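Local coordinates for inner membrane protein (Salmonella typhimurium LT2, PDB 2QJV) that probably isomerises sugar acids such as glucuronate, as a nickel-binding member of the KduI/IolB cupin family, at residues A[55-60]-A[72-78]; A[154-160]-A[239-245]. The protein carries 2 engineered substitutions. The contacts are given in a common frame with arbitrary orientation. Residue numbers count along the deposited sequence, not the author numbering.

Contact 1 of 2, residues A[55-60]-A[72-78]; sequences LVAGLA and IGQRMSP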
ATOM      1  N   LEU A  55       7.632 -36.743  -2.921  1.00 39.10           N
ATOM      2  CA  LEU A  55       8.885 -36.708  -3.709  1.00 39.25           C
ATOM      3  C   LEU A  55       8.553 -36.034  -5.043  1.00 39.23           C
ATOM      4  O   LEU A  55       8.000 -36.648  -5.974  1.00 38.96           O
ATOM      5  CB  LEU A  55       9.514 -38.104  -3.879  1.00 40.22           C
ATOM      6  CG  LEU A  55      10.194 -38.778  -2.660  1.00 39.64           C
ATOM      7  CD1 LEU A  55       9.270 -38.998  -1.462  1.00 40.63           C
ATOM      8  CD2 LEU A  55      10.842 -40.139  -3.057  1.00 38.71           C
ATOM      9  N   VAL A  56       8.804 -34.732  -5.081  1.00 38.46           N
ATOM     10  CA  VAL A  56       8.497 -33.903  -6.252  1.00 39.62           C
ATOM     11  C   VAL A  56       9.426 -34.298  -7.438  1.00 37.91           C
ATOM     12  O   VAL A  56       9.015 -34.361  -8.597  1.00 38.89           O
ATOM     13  CB  VAL A  56       8.562 -32.353  -5.956  1.00 37.69           C
ATOM     14  CG1 VAL A  56       8.222 -31.571  -7.265  1.00 37.51           C
ATOM     15  CG2 VAL A  56       7.676 -31.902  -4.725  1.00 36.91           C
ATOM     16  N   ALA A  57      10.676 -34.572  -7.101  1.00 35.95           N
ATOM     17  CA  ALA A  57      11.712 -34.986  -8.039  1.00 36.84           C
ATOM     18  C   ALA A  57      12.849 -35.676  -7.265  1.00 36.38           C
ATOM     19  O   ALA A  57      13.271 -35.224  -6.186  1.00 36.97           O
ATOM     20  CB  ALA A  57      12.231 -33.805  -8.823  1.00 35.95           C
ATOM     21  N   GLY A  58      13.320 -36.794  -7.800  1.00 35.63           N
ATOM     22  CA  GLY A  58      14.409 -37.508  -7.195  1.00 36.42           C
ATOM     23  C   GLY A  58      14.012 -38.669  -6.315  1.00 35.30           C
ATOM     24  O   GLY A  58      12.836 -38.977  -6.128  1.00 35.08           O
ATOM     25  N   LEU A  59      15.041 -39.333  -5.810  1.00 37.76           N
ATOM     26  CA  LEU A  59      14.887 -40.573  -5.057  1.00 35.35           C
ATOM     27  C   LEU A  59      15.306 -40.391  -3.611  1.00 36.66           C
ATOM     28  O   LEU A  59      16.267 -39.681  -3.336  1.00 37.03           O
ATOM     29  CB  LEU A  59      15.721 -41.673  -5.734  1.00 34.40           C
ATOM     30  CG  LEU A  59      15.525 -41.929  -7.226  1.00 36.74           C
ATOM     31  CD1 LEU A  59      16.430 -43.083  -7.631  1.00 32.14           C
ATOM     32  CD2 LEU A  59      14.074 -42.219  -7.611  1.00 34.14           C
ATOM     33  N   ALA A  60      14.562 -41.024  -2.704  1.00 37.23           N
ATOM     34  CA  ALA A  60      14.763 -40.899  -1.270  1.00 36.78           C
ATOM     35  C   ALA A  60      14.492 -42.220  -0.542  1.00 37.23           C
ATOM     36  O   ALA A  60      13.749 -43.055  -1.031  1.00 39.43           O
ATOM     37  CB  ALA A  60      13.840 -39.779  -0.689  1.00 34.31           C
ATOM     38  N   ILE A  72      12.787 -44.875  -2.894  1.00 37.22           N
ATOM     39  CA  ILE A  72      11.461 -44.704  -3.505  1.00 37.23           C
ATOM     40  C   ILE A  72      11.538 -43.441  -4.377  1.00 36.72           C
ATOM     41  O   ILE A  72      12.481 -42.639  -4.285  1.00 36.44           O
ATOM     42  CB  ILE A  72      10.287 -44.721  -2.466  1.00 37.57           C
ATOM     43  CG1 ILE A  72      10.519 -43.683  -1.338  1.00 37.04           C
ATOM     44  CG2 ILE A  72      10.110 -46.151  -1.949  1.00 35.63           C
ATOM     45  CD1 ILE A  72       9.291 -43.303  -0.472  1.00 35.90           C
ATOM     46  N   GLY A  73      10.564 -43.285  -5.251  1.00 37.91           N
ATOM     47  CA  GLY A  73      10.560 -42.200  -6.215  1.00 37.02           C
ATOM     48  C   GLY A  73      10.783 -42.819  -7.585  1.00 38.06           C
ATOM     49  O   GLY A  73      10.948 -44.032  -7.715  1.00 37.25           O
ATOM     50  N   GLN A  74      10.769 -41.980  -8.602  1.00 36.26           N
ATOM     51  CA  GLN A  74      11.028 -42.388  -9.970  1.00 38.38           C
ATOM     52  C   GLN A  74      11.386 -41.170 -10.826  1.00 36.21           C
ATOM     53  O   GLN A  74      12.472 -41.092 -11.394  1.00 35.08           O
ATOM     54  CB  GLN A  74       9.813 -43.117 -10.544  1.00 38.10           C
ATOM     55  CG  GLN A  74      10.002 -43.716 -11.914  1.00 40.71           C
ATOM     56  CD  GLN A  74       8.690 -44.301 -12.427  1.00 44.63           C
ATOM     57  OE1 GLN A  74       7.663 -44.384 -11.703  1.00 50.80           O
ATOM     58  NE2 GLN A  74       8.695 -44.652 -13.671  1.00 41.71           N
ATOM     59  N   ARG A  75      10.455 -40.241 -10.955  1.00 36.99           N
ATOM     60  CA  ARG A  75      10.682 -39.063 -11.794  1.00 37.48           C
ATOM     61  C   ARG A  75      11.804 -38.172 -11.237  1.00 36.26           C
ATOM     62  O   ARG A  75      11.940 -37.973 -10.014  1.00 35.82           O
ATOM     63  CB  ARG A  75       9.382 -38.270 -11.968  1.00 37.19           C
ATOM     64  CG  ARG A  75       8.918 -37.456 -10.775  1.00 37.31           C
ATOM     65  CD  ARG A  75       7.462 -37.056 -10.924  1.00 38.94           C
ATOM     66  NE  ARG A  75       7.131 -36.053  -9.921  1.00 39.93           N
ATOM     67  CZ  ARG A  75       5.916 -35.617  -9.626  1.00 39.92           C
ATOM     68  NH1 ARG A  75       4.849 -36.131 -10.200  1.00 39.00           N
ATOM     69  NH2 ARG A  75       5.776 -34.669  -8.706  1.00 36.64           N
HETATM   70  N   MSE A  76      12.596 -37.662 -12.164  1.00 34.93           N
HETATM   71  CA  MSE A  76      13.688 -36.741 -11.880  1.00 37.30           C
HETATM   72  C   MSE A  76      13.265 -35.288 -12.123  1.00 37.67           C
HETATM   73  O   MSE A  76      14.051 -34.374 -11.917  1.00 38.63           O
HETATM   74  CB  MSE A  76      14.902 -37.138 -12.705  1.00 35.90           C
HETATM   75  CG  MSE A  76      15.333 -38.606 -12.439  1.00 37.28           C
HETATM   76 SE   MSE A  76      15.706 -38.991 -10.544  0.75 39.35          SE
HETATM   77  CE  MSE A  76      17.259 -37.930 -10.379  1.00 36.61           C
ATOM     78  N   SER A  77      12.005 -35.107 -12.526  1.00 37.84           N
ATOM     79  CA  SER A  77      11.373 -33.820 -12.725  1.00 37.58           C
ATOM     80  C   SER A  77       9.848 -33.978 -12.596  1.00 37.59           C
ATOM     81  O   SER A  77       9.280 -34.963 -13.091  1.00 37.65           O
ATOM     82  CB  SER A  77      11.667 -33.240 -14.101  1.00 38.49           C
ATOM     83  OG  SER A  77      10.855 -32.082 -14.319  1.00 37.96           O
ATOM     84  N   PRO A  78       9.165 -33.004 -11.997  1.00 37.77           N
ATOM     85  CA  PRO A  78       7.680 -33.114 -11.989  1.00 38.35           C
ATOM     86  C   PRO A  78       7.068 -33.144 -13.432  1.00 37.41           C
ATOM     87  O   PRO A  78       6.047 -33.779 -13.660  1.00 38.86           O
ATOM     88  CB  PRO A  78       7.252 -31.879 -11.153  1.00 37.11           C
ATOM     89  CG  PRO A  78       8.359 -30.911 -11.348  1.00 40.08           C
ATOM     90  CD  PRO A  78       9.602 -31.762 -11.311  1.00 39.39           C
TER
HETATM   91  O   HOH W   1      10.804 -39.153  -7.862  1.00 20.17           O
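Residues 55-60 leave a strand and turn a corner at Val56; the hydrogen bonds to 72-78 come from the backbone and the Arg75 side chain. At one end Ala60 and Ile72 form a single antiparallel bridge, a hydrogen-bonded pair: Ala60 N donates to Ile72 O (3.1 Å) and Ile72 N to Ala60 O (2.8 Å). Further on, Gly58 N donates to Arg75 O (2.9 Å, nearly linear). Where the backbones part, water 1 donates hydrogen bonds to Gly58 O (2.7 Å) and Arg75 O (2.7 Å) and accepts one from Gln74 N (2.9 Å). Gly58 and Gly73 have backbone angles at which a CB would be jammed against the preceding carbonyl O, and one on Gly73 would also collide with Gly58 O. In this cupin-family chain the corner is a classic beta bulge, Val56 and Ala57 both facing Glu104 of the adjoining strand. Arginine suits its place because Arg75 NE donates to Val56 O at 2.9 Å and Arg75 NH2 to Val56 O at 3.3 Å, while NH1 donates to Ile82 O and forms a salt bridge with Glu157. Apolar groups fill in around these bonds: Leu55 CD2 lies 4.0 Å from Ile72 CG1, and Val56 CG1 lies 4.0 Å from Pro78 CB.

Contact 2 of 2, residues A[154-160]-A[239-245]; sequences LVVEVYT and NYYLNVM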
ATOM      1  N   LEU A 154      -5.226 -33.015   2.638  1.00 38.19           N
ATOM      2  CA  LEU A 154      -5.741 -33.238   1.305  1.00 37.21           C
ATOM      3  C   LEU A 154      -4.604 -32.734   0.419  1.00 37.22           C
ATOM      4  O   LEU A 154      -4.162 -31.612   0.586  1.00 36.73           O
ATOM      5  CB  LEU A 154      -7.032 -32.477   1.067  1.00 37.19           C
ATOM      6  CG  LEU A 154      -8.246 -32.854   1.955  1.00 35.74           C
ATOM      7  CD1 LEU A 154      -9.361 -31.784   1.870  1.00 36.95           C
ATOM      8  CD2 LEU A 154      -8.743 -34.230   1.568  1.00 34.83           C
ATOM      9  N   VAL A 155      -4.138 -33.580  -0.498  1.00 37.08           N
ATOM     10  CA  VAL A 155      -2.971 -33.287  -1.357  1.00 35.85           C
ATOM     11  C   VAL A 155      -3.277 -33.676  -2.804  1.00 37.01           C
ATOM     12  O   VAL A 155      -3.801 -34.759  -3.087  1.00 37.15           O
ATOM     13  CB  VAL A 155      -1.657 -33.980  -0.860  1.00 37.55           C
ATOM     14  CG1 VAL A 155      -0.440 -33.593  -1.730  1.00 35.32           C
ATOM     15  CG2 VAL A 155      -1.387 -33.685   0.640  1.00 37.35           C
ATOM     16  N   VAL A 156      -2.987 -32.745  -3.714  1.00 38.60           N
ATOM     17  CA  VAL A 156      -3.203 -32.966  -5.137  1.00 36.75           C
ATOM     18  C   VAL A 156      -2.098 -32.232  -5.919  1.00 37.52           C
ATOM     19  O   VAL A 156      -1.570 -31.236  -5.447  1.00 37.11           O
ATOM     20  CB  VAL A 156      -4.631 -32.468  -5.557  1.00 38.66           C
ATOM     21  CG1 VAL A 156      -4.771 -30.944  -5.333  1.00 35.79           C
ATOM     22  CG2 VAL A 156      -4.988 -32.834  -7.005  1.00 34.01           C
ATOM     23  N   GLU A 157      -1.743 -32.755  -7.093  1.00 36.95           N
ATOM     24  CA  GLU A 157      -0.842 -32.063  -8.021  1.00 35.84           C
ATOM     25  C   GLU A 157      -1.584 -31.951  -9.387  1.00 35.81           C
ATOM     26  O   GLU A 157      -2.328 -32.851  -9.816  1.00 37.60           O
ATOM     27  CB  GLU A 157       0.576 -32.684  -8.060  1.00 38.53           C
ATOM     28  CG  GLU A 157       0.672 -34.041  -8.637  1.00 40.39           C
ATOM     29  CD  GLU A 157       2.052 -34.662  -8.593  1.00 38.24           C
ATOM     30  OE1 GLU A 157       2.986 -34.155  -7.917  1.00 40.67           O
ATOM     31  OE2 GLU A 157       2.144 -35.747  -9.157  1.00 40.28           O
ATOM     32  N   VAL A 158      -1.408 -30.804 -10.042  1.00 34.88           N
ATOM     33  CA  VAL A 158      -2.070 -30.463 -11.285  1.00 33.94           C
ATOM     34  C   VAL A 158      -1.083 -29.913 -12.334  1.00 33.26           C
ATOM     35  O   VAL A 158      -0.161 -29.163 -11.983  1.00 34.62           O
ATOM     36  CB  VAL A 158      -3.201 -29.412 -11.018  1.00 32.43           C
ATOM     37  CG1 VAL A 158      -3.948 -29.026 -12.323  1.00 28.63           C
ATOM     38  CG2 VAL A 158      -4.180 -29.921  -9.943  1.00 33.19           C
ATOM     39  N   TYR A 159      -1.288 -30.341 -13.588  1.00 33.46           N
ATOM     40  CA  TYR A 159      -0.501 -29.936 -14.746  1.00 32.36           C
ATOM     41  C   TYR A 159      -1.370 -29.146 -15.673  1.00 31.82           C
ATOM     42  O   TYR A 159      -2.377 -29.639 -16.162  1.00 33.48           O
ATOM     43  CB  TYR A 159       0.062 -31.117 -15.521  1.00 33.35           C
ATOM     44  CG  TYR A 159       0.986 -31.967 -14.736  1.00 34.30           C
ATOM     45  CD1 TYR A 159       0.499 -32.907 -13.830  1.00 33.62           C
ATOM     46  CD2 TYR A 159       2.344 -31.885 -14.931  1.00 34.86           C
ATOM     47  CE1 TYR A 159       1.349 -33.712 -13.111  1.00 42.03           C
ATOM     48  CE2 TYR A 159       3.202 -32.678 -14.216  1.00 38.05           C
ATOM     49  CZ  TYR A 159       2.714 -33.603 -13.326  1.00 37.70           C
ATOM     50  OH  TYR A 159       3.595 -34.370 -12.613  1.00 41.13           O
ATOM     51  N   THR A 160      -0.955 -27.899 -15.915  1.00 36.02           N
ATOM     52  CA  THR A 160      -1.680 -26.973 -16.761  1.00 38.06           C
ATOM     53  C   THR A 160      -0.761 -26.577 -17.918  1.00 37.57           C
ATOM     54  O   THR A 160       0.213 -25.872 -17.731  1.00 39.75           O
ATOM     55  CB  THR A 160      -2.203 -25.740 -15.972  1.00 38.34           C
ATOM     56  OG1 THR A 160      -2.848 -26.170 -14.760  1.00 37.85           O
ATOM     57  CG2 THR A 160      -3.210 -24.878 -16.852  1.00 35.52           C
ATOM     58  N   ASN A 239       2.950 -25.264 -16.779  1.00 38.23           N
ATOM     59  CA  ASN A 239       2.837 -25.103 -15.337  1.00 36.21           C
ATOM     60  C   ASN A 239       2.479 -26.433 -14.643  1.00 35.46           C
ATOM     61  O   ASN A 239       1.882 -27.335 -15.229  1.00 37.10           O
ATOM     62  CB  ASN A 239       1.818 -23.974 -15.040  1.00 36.83           C
ATOM     63  CG  ASN A 239       1.503 -23.749 -13.537  1.00 37.60           C
ATOM     64  OD1 ASN A 239       0.367 -24.011 -13.138  1.00 41.57           O
ATOM     65  ND2 ASN A 239       2.471 -23.232 -12.714  1.00 35.32           N
ATOM     66  N   TYR A 240       2.937 -26.527 -13.408  1.00 37.57           N
ATOM     67  CA  TYR A 240       2.669 -27.577 -12.489  1.00 36.34           C
ATOM     68  C   TYR A 240       2.479 -26.906 -11.132  1.00 36.36           C
ATOM     69  O   TYR A 240       3.138 -25.904 -10.831  1.00 35.89           O
ATOM     70  CB  TYR A 240       3.847 -28.575 -12.435  1.00 36.49           C
ATOM     71  CG  TYR A 240       3.910 -29.439 -11.197  1.00 34.28           C
ATOM     72  CD1 TYR A 240       4.507 -28.947 -10.022  1.00 37.28           C
ATOM     73  CD2 TYR A 240       3.375 -30.720 -11.168  1.00 38.03           C
ATOM     74  CE1 TYR A 240       4.551 -29.690  -8.864  1.00 37.01           C
ATOM     75  CE2 TYR A 240       3.462 -31.508 -10.017  1.00 39.04           C
ATOM     76  CZ  TYR A 240       4.051 -30.983  -8.860  1.00 35.89           C
ATOM     77  OH  TYR A 240       4.157 -31.704  -7.686  1.00 37.67           O
ATOM     78  N   TYR A 241       1.557 -27.426 -10.333  1.00 36.09           N
ATOM     79  CA  TYR A 241       1.508 -27.066  -8.915  1.00 38.26           C
ATOM     80  C   TYR A 241       1.064 -28.211  -8.025  1.00 38.28           C
ATOM     81  O   TYR A 241       0.277 -29.070  -8.425  1.00 35.51           O
ATOM     82  CB  TYR A 241       0.678 -25.787  -8.622  1.00 39.62           C
ATOM     83  CG  TYR A 241      -0.717 -25.743  -9.212  1.00 36.02           C
ATOM     84  CD1 TYR A 241      -1.785 -26.435  -8.612  1.00 38.14           C
ATOM     85  CD2 TYR A 241      -0.978 -24.981 -10.355  1.00 38.45           C
ATOM     86  CE1 TYR A 241      -3.052 -26.380  -9.138  1.00 33.75           C
ATOM     87  CE2 TYR A 241      -2.238 -24.923 -10.891  1.00 36.25           C
ATOM     88  CZ  TYR A 241      -3.287 -25.625 -10.274  1.00 38.81           C
ATOM     89  OH  TYR A 241      -4.559 -25.545 -10.789  1.00 40.43           O
ATOM     90  N   LEU A 242       1.662 -28.233  -6.825  1.00 38.34           N
ATOM     91  CA  LEU A 242       1.342 -29.154  -5.761  1.00 37.10           C
ATOM     92  C   LEU A 242       0.569 -28.364  -4.721  1.00 36.34           C
ATOM     93  O   LEU A 242       1.043 -27.308  -4.256  1.00 36.56           O
ATOM     94  CB  LEU A 242       2.601 -29.777  -5.162  1.00 37.82           C
ATOM     95  CG  LEU A 242       2.492 -30.711  -3.973  1.00 39.58           C
ATOM     96  CD1 LEU A 242       1.731 -32.020  -4.316  1.00 34.84           C
ATOM     97  CD2 LEU A 242       3.919 -31.016  -3.444  1.00 38.40           C
ATOM     98  N   ASN A 243      -0.635 -28.833  -4.413  1.00 36.89           N
ATOM     99  CA  ASN A 243      -1.543 -28.201  -3.437  1.00 37.50           C
ATOM    100  C   ASN A 243      -1.709 -29.012  -2.186  1.00 34.68           C
ATOM    101  O   ASN A 243      -1.763 -30.251  -2.224  1.00 37.88           O
ATOM    102  CB  ASN A 243      -2.992 -28.014  -3.972  1.00 40.31           C
ATOM    103  CG  ASN A 243      -3.107 -27.174  -5.247  1.00 47.58           C
ATOM    104  OD1 ASN A 243      -3.770 -27.591  -6.202  1.00 57.56           O
ATOM    105  ND2 ASN A 243      -2.497 -26.043  -5.272  1.00 42.07           N
ATOM    106  N   VAL A 244      -1.780 -28.299  -1.066  1.00 36.06           N
ATOM    107  CA  VAL A 244      -2.090 -28.854   0.252  1.00 35.70           C
ATOM    108  C   VAL A 244      -3.340 -28.096   0.761  1.00 36.44           C
ATOM    109  O   VAL A 244      -3.429 -26.849   0.657  1.00 38.09           O
ATOM    110  CB  VAL A 244      -0.917 -28.772   1.289  1.00 35.21           C
ATOM    111  CG1 VAL A 244      -1.285 -29.434   2.639  1.00 32.76           C
ATOM    112  CG2 VAL A 244       0.385 -29.385   0.687  1.00 34.83           C
HETATM  113  N   MSE A 245      -4.300 -28.854   1.280  1.00 35.38           N
HETATM  114  CA  MSE A 245      -5.471 -28.316   1.943  1.00 34.92           C
HETATM  115  C   MSE A 245      -5.735 -28.998   3.267  1.00 35.54           C
HETATM  116  O   MSE A 245      -5.400 -30.163   3.459  1.00 35.94           O
HETATM  117  CB  MSE A 245      -6.743 -28.458   1.091  1.00 34.48           C
HETATM  118  CG  MSE A 245      -6.793 -27.558  -0.122  1.00 39.22           C
HETATM  119 SE   MSE A 245      -8.485 -27.878  -1.067  0.75 45.05          SE
HETATM  120  CE  MSE A 245      -8.144 -29.592  -1.645  1.00 39.55           C
TER
HETATM  121  O   HOH W   2      -0.643 -26.617 -13.305  1.00 20.49           O
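Eight backbone hydrogen bonds, among them Asn243 N to Val156 O at 2.8 Å, join 154-160 to 239-245 as neighbouring antiparallel strands in a sheet of the KduI/IolB cupin fold. Leu154-Met245, Val156-Asn243, Val158-Tyr241 and Thr160-Asn239 are the hydrogen-bonded pairs. Among side chains, Tyr240 OH donates to Glu157 OE1 at 2.7 Å; the carboxylate suits this buried place because its OE2 forms a salt bridge with Arg75 and a hydrogen bond with His141. Beside it, the edge of the Tyr240 ring points at the face of Tyr159, a T-shaped pair with centroids 5.2 Å apart, and Leu242 CD1 packs against Val155 CG1 (3.7 Å) on the same face. The other face carries Val158, whose CB touches Tyr241 CE1 at 3.6 Å, and Asn243, whose ND2 is bonded to Thr187 O. There too the selenomethionine Met245 places its side chain about 5 Å from a bound nickel ion. Near Thr160 a water donates to Val158 O at 2.9 Å and to Asn239 OD1 at 2.8 Å.

How the contacts relate
From the N terminus, the chain lays down strands 16-19, 30-35 and 49-55 of the six-stranded sheet, then contact 1 closes a short loop of 11 residues between 60 and 72; 86-89, 104-111 and 119-121 follow. Only later does contact 2 open, bringing 239-245 back beside 154-160 after 78 residues that include strands 181-193 and 198-204. The two loops therefore follow in series, neither enclosing nor crossing the other. In space their centres are 15 Å apart, yet they touch: Arg75 NH1 forms a salt bridge with Glu157 OE2 (2.9 Å), and Pro78 O probably accepts a hydrogen bond from Tyr159 OH (2.7 Å). The corner region of the first half is thus tied to the central strands of the five-stranded sheet.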